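Local coordinates for peptidoglycan-recognition protein-LC (Drosophila melanogaster, PDB 1Z6I) that activates the imd/Relish immune pathway in response to Gram-negative peptidoglycan, the piece here being its extracellular peptidoglycan-recognition domain, at residues Gln6-Gln11 with Arg46-Gln51; Pro18-Pro23 with Asn82-His87; Leu22-Val27 with Gln96-Ala101; Ser38-Cys43 with Gly70-Val75. All coordinates share one frame; numbering follows the deposited sequence.

Interaction 1. Residues Gln6-Gln11 with Arg46-Gln51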
# COMPACT_ATOMS: atom_id res chain seq x y z
N GLN A 6 -7.21 -4.46 14.14
CA GLN A 6 -8.00 -4.36 15.37
C GLN A 6 -7.75 -3.06 16.17
O GLN A 6 -8.55 -2.72 17.04
CB GLN A 6 -7.76 -5.57 16.28
CG GLN A 6 -6.33 -5.71 16.80
CD GLN A 6 -5.49 -6.72 16.04
OE1 GLN A 6 -5.70 -6.94 14.84
NE2 GLN A 6 -4.55 -7.34 16.73
N GLN A 7 -6.65 -2.38 15.87
CA GLN A 7 -6.33 -1.08 16.46
C GLN A 7 -7.00 0.09 15.75
O GLN A 7 -7.33 1.09 16.39
CB GLN A 7 -4.82 -0.87 16.53
CG GLN A 7 -4.17 -1.79 17.54
CD GLN A 7 -2.66 -1.79 17.51
OE1 GLN A 7 -2.04 -1.49 16.49
NE2 GLN A 7 -2.06 -2.15 18.63
N TRP A 8 -7.20 0.00 14.43
CA TRP A 8 -7.99 1.02 13.72
C TRP A 8 -9.44 0.61 13.47
O TRP A 8 -10.17 1.30 12.77
CB TRP A 8 -7.29 1.50 12.43
CG TRP A 8 -7.03 0.47 11.36
CD1 TRP A 8 -5.89 -0.26 11.19
CD2 TRP A 8 -7.91 0.09 10.29
NE1 TRP A 8 -6.01 -1.08 10.10
CE2 TRP A 8 -7.24 -0.89 9.53
CE3 TRP A 8 -9.20 0.47 9.91
CZ2 TRP A 8 -7.81 -1.49 8.40
CZ3 TRP A 8 -9.77 -0.14 8.79
CH2 TRP A 8 -9.07 -1.10 8.05
N LEU A 9 -9.88 -0.48 14.10
CA LEU A 9 -11.27 -0.97 14.01
C LEU A 9 -11.73 -1.23 12.59
O LEU A 9 -12.69 -0.64 12.09
CB LEU A 9 -12.26 -0.06 14.76
CG LEU A 9 -12.42 -0.35 16.26
CD1 LEU A 9 -13.66 0.33 16.79
CD2 LEU A 9 -12.46 -1.85 16.60
N ALA A 10 -11.04 -2.18 11.97
CA ALA A 10 -11.33 -2.65 10.64
C ALA A 10 -12.58 -3.51 10.66
O ALA A 10 -12.81 -4.30 11.58
CB ALA A 10 -10.17 -3.48 10.13
N GLN A 11 -13.41 -3.35 9.63
CA GLN A 11 -14.46 -4.31 9.38
C GLN A 11 -13.81 -5.60 8.93
O GLN A 11 -12.72 -5.60 8.34
CB GLN A 11 -15.39 -3.81 8.28
CG GLN A 11 -16.14 -2.56 8.63
CD GLN A 11 -17.14 -2.22 7.58
OE1 GLN A 11 -16.77 -1.91 6.44
NE2 GLN A 11 -18.42 -2.30 7.93
N ARG A 46 -9.12 7.93 7.89
CA ARG A 46 -8.82 7.74 6.48
C ARG A 46 -8.86 6.27 6.08
O ARG A 46 -9.39 5.93 5.03
CB ARG A 46 -7.39 8.23 6.18
CG ARG A 46 -7.10 9.69 6.45
CD ARG A 46 -7.51 10.62 5.34
NE ARG A 46 -8.64 11.44 5.73
CZ ARG A 46 -8.56 12.66 6.26
NH1 ARG A 46 -7.39 13.24 6.48
NH2 ARG A 46 -9.67 13.30 6.58
N VAL A 47 -8.27 5.42 6.92
CA VAL A 47 -8.12 4.01 6.57
C VAL A 47 -9.49 3.37 6.61
O VAL A 47 -9.85 2.61 5.72
CB VAL A 47 -7.12 3.26 7.50
CG1 VAL A 47 -7.07 1.78 7.17
CG2 VAL A 47 -5.72 3.84 7.37
N ARG A 48 -10.27 3.71 7.62
CA ARG A 48 -11.65 3.23 7.72
C ARG A 48 -12.51 3.66 6.54
O ARG A 48 -13.45 2.96 6.17
CB ARG A 48 -12.28 3.75 9.01
CG ARG A 48 -11.86 2.99 10.24
CD ARG A 48 -12.93 2.99 11.32
NE ARG A 48 -12.66 4.00 12.33
CZ ARG A 48 -13.54 4.42 13.23
NH1 ARG A 48 -14.78 3.92 13.25
NH2 ARG A 48 -13.19 5.34 14.11
N LEU A 49 -12.22 4.83 5.98
CA LEU A 49 -13.00 5.34 4.85
C LEU A 49 -12.67 4.54 3.61
O LEU A 49 -13.55 4.20 2.85
CB LEU A 49 -12.72 6.84 4.63
CG LEU A 49 -13.25 7.47 3.34
CD1 LEU A 49 -14.74 7.43 3.27
CD2 LEU A 49 -12.76 8.90 3.22
N LEU A 50 -11.39 4.24 3.42
CA LEU A 50 -10.91 3.54 2.23
C LEU A 50 -11.39 2.10 2.22
O LEU A 50 -11.79 1.60 1.19
CB LEU A 50 -9.38 3.58 2.17
CG LEU A 50 -8.81 4.98 1.91
CD1 LEU A 50 -7.37 5.05 2.38
CD2 LEU A 50 -8.92 5.37 0.42
N GLN A 51 -11.36 1.45 3.38
CA GLN A 51 -11.98 0.14 3.48
C GLN A 51 -13.45 0.21 3.05
O GLN A 51 -13.88 -0.57 2.21
CB GLN A 51 -11.91 -0.41 4.89
CG GLN A 51 -12.38 -1.86 4.97
CD GLN A 51 -12.41 -2.39 6.37
OE1 GLN A 51 -12.79 -1.68 7.30
NE2 GLN A 51 -11.99 -3.64 6.54
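Trp8 and Gln11 meet Val47, Arg48 and Gln51 where the loop after strand 2-3 crosses helix 40-56 of the peptidoglycan-recognition domain, an amidase-like fold in which helices pack on a mixed sheet. Trp8 leaves its CB with CG between the backbone N and the carbonyl carbon (chi1 61°), which carries the indole toward the helix. Beyond CG the ring atoms CD2, CE2, CZ2 and CH2 all lie against Val47 CG1, which sits 3.4 Å from the centroid of the six-membered ring and 3° off its normal, a CH-pi contact. Ala10 CB covers the opposite face, nearer the rim. CE3 meets Arg48 CG at 3.7 Å in the ring plane, while CZ3 and CH2, at the far end, approach Gln51 OE1 obliquely. NE1 of the indole bonds to Val77 O of strand 75-77, so the ring bridges sheet and helix. Gln51 runs out fully extended and puts its amide on the backbone of Gln11, with two bonds. With an alanine at this helix position, Gln11 N and O would probably be left without their mates and the loop freer to shift. NE2 also donates to Asp62 OD1, fixing which way round the amide lies. The pair of bonds is defined by Gln11 N to Gln51 OE1 at 2.9 Å and Gln51 NE2 to Gln11 O at 2.8 Å.

Interaction 2. Residues Pro18-Pro23 with Asn82-His87; sequences PDLELP and NKMGAH
Asp19 and Lys83 face each other with their CA atoms 4.4 Å apart, and the residues flanking them bond crosswise: Met84 N donates to Pro18 O at 3.0 Å and Leu20 N to Asn82 O at 3.1 Å. These two bonds make a single bridge between the loop leading into strand 24-31 and the loop between strand 75-77 and helix 91-94, on the surface of the peptidoglycan-recognition domain. The bond from Leu20 N, though fairly straight (159° at the hydrogen), reaches Asn82 O from above its carbonyl plane. The side chains of Asp19 and Lys83 both start out away from the opposing backbone, yet their ends converge. Lys83 is bent at chi2 (-51°) and again at chi3, so its CD passes the carboxylate on the way to NZ, and NZ forms a salt bridge with Asp19 OD2 at 3.1 Å. Pro18 CG lies 4.1 Å from Met84 CB, the two side chains crossing at about a right angle, and Leu20 CG packs on Lys83 O. Leu22 CD2 touches Asn82 OD1 at 3.4 Å.

Farther out, Lys83 NZ also donates to Ile17 O, Lys131 NZ holds Asn82 OD1, and Leu20 reaches Leu98 of strand 98-102. A methionine in place of Lys83 would probably leave Asp19 without its ionic mate and Ile17 O without this donor.

Within the salt bridge the ammonium's bond meets OD2 from above the carboxylate plane (43° out of it), consistent with attraction of charge contributing much of the hold on this surface pair, while the two backbone bonds set the register.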
# COMPACT_ATOMS: atom_id res chain seq x y z
N PRO A 18 -7.70 -15.03 -0.47
CA PRO A 18 -6.63 -16.00 -0.70
C PRO A 18 -5.29 -15.57 -0.09
O PRO A 18 -5.03 -14.37 0.09
CB PRO A 18 -6.54 -16.07 -2.23
CG PRO A 18 -7.13 -14.79 -2.73
CD PRO A 18 -8.18 -14.42 -1.72
N ASP A 19 -4.47 -16.56 0.24
CA ASP A 19 -3.13 -16.31 0.75
C ASP A 19 -2.22 -15.93 -0.42
O ASP A 19 -2.52 -16.22 -1.58
CB ASP A 19 -2.57 -17.52 1.52
CG ASP A 19 -3.10 -17.62 2.96
OD1 ASP A 19 -2.95 -18.70 3.57
OD2 ASP A 19 -3.66 -16.69 3.57
N LEU A 20 -1.11 -15.29 -0.08
CA LEU A 20 -0.09 -14.85 -1.01
C LEU A 20 1.05 -15.85 -1.00
O LEU A 20 1.48 -16.28 0.08
CB LEU A 20 0.47 -13.51 -0.54
CG LEU A 20 0.53 -12.32 -1.48
CD1 LEU A 20 1.49 -11.29 -0.87
CD2 LEU A 20 0.93 -12.72 -2.90
N GLU A 21 1.54 -16.22 -2.19
CA GLU A 21 2.80 -16.95 -2.29
C GLU A 21 3.93 -16.06 -1.81
O GLU A 21 4.13 -14.99 -2.36
CB GLU A 21 3.05 -17.39 -3.74
CG GLU A 21 4.52 -17.66 -4.09
CD GLU A 21 5.07 -16.63 -5.06
OE1 GLU A 21 5.23 -15.43 -4.69
OE2 GLU A 21 5.35 -17.02 -6.22
N LEU A 22 4.65 -16.51 -0.78
CA LEU A 22 5.84 -15.82 -0.27
C LEU A 22 7.12 -16.62 -0.54
O LEU A 22 7.08 -17.84 -0.59
CB LEU A 22 5.73 -15.64 1.24
CG LEU A 22 4.83 -14.58 1.88
CD1 LEU A 22 4.03 -13.74 0.88
CD2 LEU A 22 3.91 -15.27 2.92
N PRO A 23 8.27 -15.95 -0.66
CA PRO A 23 8.36 -14.49 -0.68
C PRO A 23 8.04 -13.87 -2.04
O PRO A 23 7.94 -14.53 -3.07
CB PRO A 23 9.82 -14.22 -0.30
CG PRO A 23 10.56 -15.42 -0.75
CD PRO A 23 9.60 -16.57 -0.74
N ASN A 82 0.53 -11.58 4.34
CA ASN A 82 0.26 -12.96 3.98
C ASN A 82 -1.02 -13.16 3.18
O ASN A 82 -1.32 -14.28 2.80
CB ASN A 82 0.22 -13.80 5.25
CG ASN A 82 1.46 -13.62 6.12
OD1 ASN A 82 2.58 -13.59 5.61
ND2 ASN A 82 1.27 -13.50 7.43
N LYS A 83 -1.78 -12.08 2.95
CA LYS A 83 -2.99 -12.15 2.14
C LYS A 83 -2.75 -11.45 0.81
O LYS A 83 -1.88 -10.59 0.69
CB LYS A 83 -4.17 -11.52 2.87
CG LYS A 83 -4.70 -12.32 4.07
CD LYS A 83 -4.97 -13.79 3.74
CE LYS A 83 -6.11 -14.37 4.55
NZ LYS A 83 -6.58 -15.68 4.02
N MET A 84 -3.55 -11.81 -0.20
CA MET A 84 -3.42 -11.26 -1.54
C MET A 84 -4.15 -9.92 -1.64
O MET A 84 -5.33 -9.84 -1.36
CB MET A 84 -3.98 -12.24 -2.57
CG MET A 84 -3.34 -12.08 -3.94
SD MET A 84 -4.23 -12.86 -5.27
CE MET A 84 -3.67 -14.57 -5.15
N GLY A 85 -3.43 -8.86 -2.03
CA GLY A 85 -4.04 -7.57 -2.31
C GLY A 85 -4.87 -7.59 -3.58
O GLY A 85 -4.80 -8.55 -4.35
N ALA A 86 -5.69 -6.56 -3.78
CA ALA A 86 -6.44 -6.38 -5.02
C ALA A 86 -6.05 -5.07 -5.70
O ALA A 86 -6.78 -4.57 -6.55
CB ALA A 86 -7.92 -6.40 -4.74
N HIS A 87 -4.89 -4.54 -5.35
CA HIS A 87 -4.39 -3.26 -5.84
C HIS A 87 -4.40 -3.09 -7.37
O HIS A 87 -4.80 -2.04 -7.85
CB HIS A 87 -2.98 -2.99 -5.28
CG HIS A 87 -2.08 -4.18 -5.25
ND1 HIS A 87 -2.24 -5.21 -4.35
CD2 HIS A 87 -1.00 -4.50 -6.00
CE1 HIS A 87 -1.30 -6.12 -4.55
NE2 HIS A 87 -0.53 -5.71 -5.55

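Interaction 3. Residues Leu22-Val27 with Gln96-Ala101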
# COMPACT_ATOMS: atom_id res chain seq x y z
N LEU A 22 4.65 -16.51 -0.78
CA LEU A 22 5.84 -15.82 -0.27
C LEU A 22 7.12 -16.62 -0.54
O LEU A 22 7.08 -17.84 -0.59
CB LEU A 22 5.73 -15.64 1.24
CG LEU A 22 4.83 -14.58 1.88
CD1 LEU A 22 4.03 -13.74 0.88
CD2 LEU A 22 3.91 -15.27 2.92
N PRO A 23 8.27 -15.95 -0.66
CA PRO A 23 8.36 -14.49 -0.68
C PRO A 23 8.04 -13.87 -2.04
O PRO A 23 7.94 -14.53 -3.07
CB PRO A 23 9.82 -14.22 -0.30
CG PRO A 23 10.56 -15.42 -0.75
CD PRO A 23 9.60 -16.57 -0.74
N VAL A 24 7.91 -12.55 -1.99
CA VAL A 24 7.38 -11.73 -3.06
C VAL A 24 8.59 -10.96 -3.63
O VAL A 24 9.46 -10.49 -2.86
CB VAL A 24 6.25 -10.81 -2.46
CG1 VAL A 24 6.52 -9.32 -2.66
CG2 VAL A 24 4.88 -11.22 -2.99
N GLY A 25 8.67 -10.86 -4.95
CA GLY A 25 9.77 -10.17 -5.61
C GLY A 25 9.42 -8.77 -6.10
O GLY A 25 10.27 -8.07 -6.64
N LEU A 26 8.17 -8.38 -5.93
CA LEU A 26 7.69 -7.11 -6.44
C LEU A 26 6.88 -6.36 -5.35
O LEU A 26 5.99 -6.92 -4.73
CB LEU A 26 6.85 -7.37 -7.69
CG LEU A 26 6.27 -6.17 -8.44
CD1 LEU A 26 7.36 -5.33 -9.09
CD2 LEU A 26 5.27 -6.65 -9.49
N VAL A 27 7.23 -5.10 -5.12
CA VAL A 27 6.50 -4.24 -4.20
C VAL A 27 6.01 -3.04 -5.00
O VAL A 27 6.78 -2.44 -5.72
CB VAL A 27 7.38 -3.77 -3.03
CG1 VAL A 27 6.62 -2.85 -2.10
CG2 VAL A 27 7.91 -4.97 -2.26
N GLN A 96 1.72 -11.95 -7.15
CA GLN A 96 3.18 -11.89 -7.09
C GLN A 96 3.69 -10.55 -6.58
O GLN A 96 4.79 -10.13 -6.95
CB GLN A 96 3.78 -12.07 -8.49
CG GLN A 96 3.31 -13.27 -9.23
CD GLN A 96 3.99 -14.49 -8.72
OE1 GLN A 96 5.00 -14.92 -9.29
NE2 GLN A 96 3.47 -15.03 -7.62
N SER A 97 2.91 -9.86 -5.75
CA SER A 97 3.35 -8.58 -5.22
C SER A 97 2.75 -8.26 -3.86
O SER A 97 1.86 -8.97 -3.38
CB SER A 97 2.99 -7.44 -6.19
OG SER A 97 1.60 -7.42 -6.45
N LEU A 98 3.29 -7.20 -3.26
CA LEU A 98 2.69 -6.50 -2.13
C LEU A 98 2.44 -5.05 -2.53
O LEU A 98 3.20 -4.50 -3.32
CB LEU A 98 3.64 -6.53 -0.92
CG LEU A 98 3.70 -7.84 -0.14
CD1 LEU A 98 4.88 -7.86 0.86
CD2 LEU A 98 2.38 -8.11 0.57
N SER A 99 1.38 -4.45 -1.99
CA SER A 99 1.09 -3.04 -2.21
C SER A 99 1.33 -2.21 -0.95
O SER A 99 0.84 -2.54 0.13
CB SER A 99 -0.34 -2.81 -2.72
OG SER A 99 -1.33 -3.51 -1.98
N PHE A 100 2.14 -1.16 -1.11
CA PHE A 100 2.27 -0.07 -0.15
C PHE A 100 1.45 1.10 -0.70
O PHE A 100 1.83 1.72 -1.68
CB PHE A 100 3.73 0.39 -0.02
CG PHE A 100 4.67 -0.60 0.66
CD1 PHE A 100 4.27 -1.86 1.05
CD2 PHE A 100 5.99 -0.22 0.88
CE1 PHE A 100 5.16 -2.73 1.65
CE2 PHE A 100 6.88 -1.08 1.49
CZ PHE A 100 6.46 -2.34 1.88
N ALA A 101 0.32 1.41 -0.07
CA ALA A 101 -0.55 2.50 -0.57
C ALA A 101 -0.31 3.75 0.25
O ALA A 101 -0.32 3.70 1.46
CB ALA A 101 -2.00 2.09 -0.49
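Leu26-Val27 and Ser97-Leu98 run parallel, with Val27 CA and Leu98 CA 4.9 Å apart and a backbone bond from Leu98 N to Leu26 O of 3.1 Å (157° at the hydrogen). Two CA-H...O contacts extend the pairing, from Ser97 CA to Leu26 O and from Val27 CA to Leu98 O, the latter 3.4 Å long. Val27 and Leu98 turn to the same face of the sheet. There Val27 CG1, placed anti to the backbone N (chi1 178°), sits squarely over the Phe100 ring in a CH-pi contact, 3.8 Å from its centroid and 1° off the normal. Its distances to the six ring carbons are nearly equal, as follows from its place over the centre. Strands 24-31 and 98-102 are adjacent inside the mixed sheet of the amidase-like fold, between 67-69 and 136-140, and helix 113-129 covers this face, its Leu123 touching both Val27 and Phe100. Before the chain turns its corner at Gly25, Val24 points at the segment Gln96-Ala101: CG2 lies 3.7 Å from Ser97 N, and the Val24 and Leu98 side chains cross obliquely, Val24 CG1 lying 4.1 Å from Leu98 CG. Leu26 takes another direction, with CB 3.5 Å from Gln96 O and CD2 alongside Ser97 CB. Ser97 OG bonds to Tyr93 O and His87 NE2, and the amide of Gln96 reaches Glu21 OE2 through NE2.

Interaction 4. Residues Ser38-Cys43 with Gly70-Val75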
# COMPACT_ATOMS: atom_id res chain seq x y z
N SER A 38 -1.88 13.59 9.17
CA SER A 38 -0.70 13.98 9.95
C SER A 38 -0.56 13.26 11.28
O SER A 38 0.52 13.21 11.86
CB SER A 38 -0.74 15.48 10.27
OG SER A 38 -1.00 16.25 9.12
N THR A 39 -1.66 12.75 11.81
CA THR A 39 -1.60 12.07 13.09
C THR A 39 -2.32 10.75 12.98
O THR A 39 -3.05 10.50 12.03
CB THR A 39 -2.19 12.93 14.23
OG1 THR A 39 -3.53 13.35 13.91
CG2 THR A 39 -1.42 14.25 14.38
N GLN A 40 -2.09 9.91 13.96
CA GLN A 40 -2.61 8.57 13.93
C GLN A 40 -4.13 8.51 14.01
O GLN A 40 -4.73 7.58 13.50
CB GLN A 40 -2.01 7.83 15.09
CG GLN A 40 -2.19 6.36 15.06
CD GLN A 40 -1.19 5.70 15.93
OE1 GLN A 40 0.00 5.84 15.71
NE2 GLN A 40 -1.64 5.00 16.94
N ALA A 41 -4.74 9.51 14.63
CA ALA A 41 -6.18 9.54 14.82
C ALA A 41 -6.87 9.85 13.52
O ALA A 41 -7.89 9.24 13.20
CB ALA A 41 -6.56 10.59 15.87
N ILE A 42 -6.34 10.82 12.79
CA ILE A 42 -6.91 11.19 11.50
C ILE A 42 -6.61 10.11 10.46
O ILE A 42 -7.44 9.83 9.62
CB ILE A 42 -6.42 12.59 11.08
CG1 ILE A 42 -7.01 13.64 12.03
CG2 ILE A 42 -6.86 12.93 9.66
CD1 ILE A 42 -6.02 14.72 12.42
N CYS A 43 -5.44 9.49 10.56
CA CYS A 43 -5.08 8.38 9.68
C CYS A 43 -6.01 7.18 9.91
O CYS A 43 -6.46 6.57 8.95
CB CYS A 43 -3.62 7.96 9.91
SG CYS A 43 -2.36 9.08 9.22
N GLY A 70 0.78 6.28 6.27
CA GLY A 70 0.23 7.58 6.60
C GLY A 70 1.30 8.65 6.66
O GLY A 70 2.46 8.37 6.95
N GLY A 71 0.88 9.89 6.42
CA GLY A 71 1.76 11.04 6.46
C GLY A 71 2.35 11.28 7.83
O GLY A 71 3.30 12.05 7.97
N ASP A 72 1.77 10.63 8.84
CA ASP A 72 2.32 10.62 10.19
C ASP A 72 3.51 9.68 10.37
O ASP A 72 4.01 9.52 11.48
CB ASP A 72 1.21 10.27 11.18
CG ASP A 72 0.73 8.82 11.07
OD1 ASP A 72 0.87 8.22 9.97
OD2 ASP A 72 0.20 8.21 12.03
N GLY A 73 3.97 9.05 9.29
CA GLY A 73 5.06 8.10 9.34
C GLY A 73 4.72 6.75 9.94
O GLY A 73 5.61 6.00 10.33
N ASN A 74 3.43 6.45 10.02
CA ASN A 74 2.99 5.18 10.58
C ASN A 74 2.53 4.23 9.48
O ASN A 74 2.17 4.66 8.39
CB ASN A 74 1.89 5.42 11.62
CG ASN A 74 2.46 5.91 12.94
OD1 ASN A 74 3.31 5.26 13.52
ND2 ASN A 74 1.99 7.07 13.41
N VAL A 75 2.56 2.95 9.78
CA VAL A 75 2.14 1.94 8.81
C VAL A 75 0.84 1.32 9.29
O VAL A 75 0.77 0.80 10.40
CB VAL A 75 3.21 0.84 8.64
CG1 VAL A 75 2.73 -0.22 7.61
CG2 VAL A 75 4.54 1.46 8.21
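Asp72 stands at the centre of this contact, its carboxylate inserted between the start of helix 40-56 and the turn that bears it. Its CG lies between the backbone N and the carbonyl carbon (chi1 69°), which points OD1 at Cys43 SG, 3.4 Å away, and OD2 at Gln40 CA, also 3.4 Å away. CB meanwhile presses on Ser38 O. The same torsion lets OD1 accept from Asn74 N at 3.1 Å, an Asx turn laid over the type I beta turn from Gly70 to Gly73; the donor stands 68° out of the carboxylate plane, so the group is met over its face. Asn74 ND2 points to OD2 as well, though at a separation too short for its exact geometry to be trusted, and Tyr76 OH bonds to OD2. Gln40 is extended and brings OE1 to 3.3 Å from Asn74 ND2, but the donor angle is poor, so the pair is packing rather than a bond; the two amide planes stand 83° apart. Cys43 SG, in its disulfide with Cys37, lies 4.0 Å from Gly70 CA, where a side chain would collide with the sulfur. Through these contacts the connection between strands 67-69 and 75-77 meets the first turn of helix 40-56, with Tyr76 of strand 75-77 touching Gln40 and Cys43.

How the interactions relate
From the N terminus, the loop after strand 2-3 first meets helix 40-56 in interaction 1, then bonds to the loop after strand 75-77 in interaction 2. Interaction 3 begins from the same stretch, sharing Leu22 and Pro23, and closes a longer span to strand 98-102. The two touch through side chains of 18-23 and 82-87 that meet 96-101. Interaction 4 joins the start of helix 40-56 to the turn before strand 75-77 and lies within the spans of interactions 2 and 3. Interaction 1 crosses all three others. Interactions 1 and 4 tie one helix to loops near the sheet, while interactions 2 and 3, across the chain's centre from interaction 4, join loops to strands 24-31 and 98-102.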